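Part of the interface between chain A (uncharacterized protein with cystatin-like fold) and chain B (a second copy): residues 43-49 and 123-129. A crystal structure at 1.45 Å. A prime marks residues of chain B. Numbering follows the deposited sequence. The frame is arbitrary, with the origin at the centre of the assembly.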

# COMPACT_ATOMS: atom_id res chain seq x y z
N PHE A 43 6.44 3.91 8.45
CA PHE A 43 5.30 3.14 8.96
C PHE A 43 4.20 4.09 9.36
O PHE A 43 4.45 5.26 9.52
CB PHE A 43 5.71 2.32 10.22
CG PHE A 43 6.87 1.43 9.99
CD1 PHE A 43 6.69 0.18 9.48
CD2 PHE A 43 8.15 1.85 10.31
CE1 PHE A 43 7.75 -0.67 9.26
CE2 PHE A 43 9.24 1.01 10.10
CZ PHE A 43 9.06 -0.24 9.58
N PRO A 44 3.00 3.54 9.57
CA PRO A 44 1.99 4.44 10.12
C PRO A 44 2.48 5.17 11.36
O PRO A 44 3.19 4.57 12.20
CB PRO A 44 0.84 3.47 10.44
CG PRO A 44 0.99 2.39 9.49
CD PRO A 44 2.49 2.19 9.32
N ALA A 45 2.09 6.42 11.55
CA ALA A 45 2.50 7.17 12.76
C ALA A 45 1.95 6.38 13.96
O ALA A 45 0.83 5.81 13.92
CB ALA A 45 2.01 8.60 12.77
N GLY A 46 2.78 6.26 14.97
CA GLY A 46 2.43 5.53 16.18
C GLY A 46 3.08 4.18 16.23
O GLY A 46 3.05 3.52 17.29
N MSE A 47 3.70 3.76 15.14
CA MSE A 47 4.33 2.46 15.07
C MSE A 47 5.84 2.50 15.18
O MSE A 47 6.48 3.29 14.50
CB MSE A 47 4.02 1.76 13.74
CG MSE A 47 2.59 1.38 13.51
SE MSE A 47 1.85 0.22 14.90
CE MSE A 47 3.00 -1.10 14.72
N TYR A 48 6.34 1.64 16.07
CA TYR A 48 7.75 1.35 16.20
C TYR A 48 8.54 2.60 16.54
O TYR A 48 9.72 2.69 16.22
CB TYR A 48 8.30 0.62 14.95
CG TYR A 48 7.55 -0.64 14.53
CD1 TYR A 48 7.01 -1.53 15.47
CD2 TYR A 48 7.36 -0.96 13.17
CE1 TYR A 48 6.33 -2.68 15.08
CE2 TYR A 48 6.67 -2.12 12.78
CZ TYR A 48 6.17 -2.97 13.73
OH TYR A 48 5.47 -4.13 13.37
N GLY A 49 7.89 3.56 17.19
CA GLY A 49 8.48 4.82 17.59
C GLY A 49 8.86 5.79 16.52
O GLY A 49 9.41 6.84 16.79
N PHE B 123 -5.40 -0.15 2.12
CA PHE B 123 -4.64 -0.22 3.37
C PHE B 123 -4.42 1.21 3.87
O PHE B 123 -4.39 2.14 3.06
CB PHE B 123 -3.29 -0.93 3.14
CG PHE B 123 -3.46 -2.29 2.52
CD1 PHE B 123 -3.60 -3.43 3.28
CD2 PHE B 123 -3.48 -2.42 1.16
CE1 PHE B 123 -3.78 -4.68 2.68
CE2 PHE B 123 -3.66 -3.64 0.56
CZ PHE B 123 -3.80 -4.78 1.32
N TYR B 124 -4.27 1.38 5.18
CA TYR B 124 -4.22 2.72 5.78
C TYR B 124 -2.94 2.99 6.53
O TYR B 124 -2.31 2.09 7.10
CB TYR B 124 -5.33 2.86 6.80
CG TYR B 124 -6.73 2.72 6.29
CD1 TYR B 124 -7.06 2.95 4.96
CD2 TYR B 124 -7.76 2.41 7.17
CE1 TYR B 124 -8.40 2.85 4.52
CE2 TYR B 124 -9.08 2.32 6.71
CZ TYR B 124 -9.38 2.56 5.41
OH TYR B 124 -10.70 2.46 4.96
N ALA B 125 -2.58 4.26 6.57
CA ALA B 125 -1.50 4.72 7.46
C ALA B 125 -2.06 4.89 8.87
O ALA B 125 -2.08 5.98 9.42
CB ALA B 125 -0.86 6.06 6.94
N SER B 126 -2.56 3.79 9.42
CA SER B 126 -3.14 3.76 10.73
C SER B 126 -2.42 2.66 11.52
O SER B 126 -2.18 1.59 10.98
CB SER B 126 -4.63 3.43 10.62
OG SER B 126 -5.28 3.55 11.89
N PRO B 127 -2.12 2.93 12.79
CA PRO B 127 -1.40 1.93 13.59
C PRO B 127 -2.22 0.65 13.83
O PRO B 127 -3.43 0.65 13.72
CB PRO B 127 -1.08 2.69 14.87
CG PRO B 127 -2.11 3.68 15.02
CD PRO B 127 -2.48 4.10 13.59
N GLN B 128 -1.53 -0.44 14.08
CA GLN B 128 -2.15 -1.71 14.40
C GLN B 128 -3.09 -1.52 15.56
O GLN B 128 -2.69 -0.99 16.59
CB GLN B 128 -1.06 -2.68 14.85
CG GLN B 128 -0.02 -2.97 13.88
CD GLN B 128 1.05 -3.90 14.46
OE1 GLN B 128 0.75 -4.76 15.29
NE2 GLN B 128 2.29 -3.75 13.98
N ALA B 129 -4.33 -1.96 15.41
CA ALA B 129 -5.34 -1.84 16.47
C ALA B 129 -4.98 -2.80 17.58
O ALA B 129 -4.69 -3.96 17.33
CB ALA B 129 -6.72 -2.15 15.93
O HOH W 1 -1.12 7.03 11.92

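Pro44 and Met47, the first and last residues of a type II beta turn, carry most of chain A's share of this contact. The turn is closed by a hydrogen bond from Met47 N to Pro44 O (3.1 Å), and both residues direct their CA-to-CB bonds toward the partner chain. Pro44 lies against backbone rather than side chains: its CB is 3.6 Å from Ala125′ C and 3.5 Å from Ser126′ C. A compact ring that needs no polar partner suits such close packing, although Ser126′ O is left buried without one. Between these two residues, Gly46 has a phi of 103°, where a CB would jam against the carbonyl oxygen of Ala45; glycine fits the turn for that reason.

Met47, present as selenomethionine, coils its flexible chain through three m rotamers and sets SE 3.8 Å from Pro127′ CB, an apolar contact between a pliant side chain and a rigid ring. Beyond it, Gln128′ starts sideways but is long enough to approach chain A, where its NE2 donates a weak hydrogen bond to Tyr48 OH (3.3 Å, 121°). The amide's position is less certain, because NE2 is modelled too close to Met47 CE. Water 1 forms a firmer polar link, donating to Ala45 O (3.0 Å) and to Ala125′ O (2.9 Å).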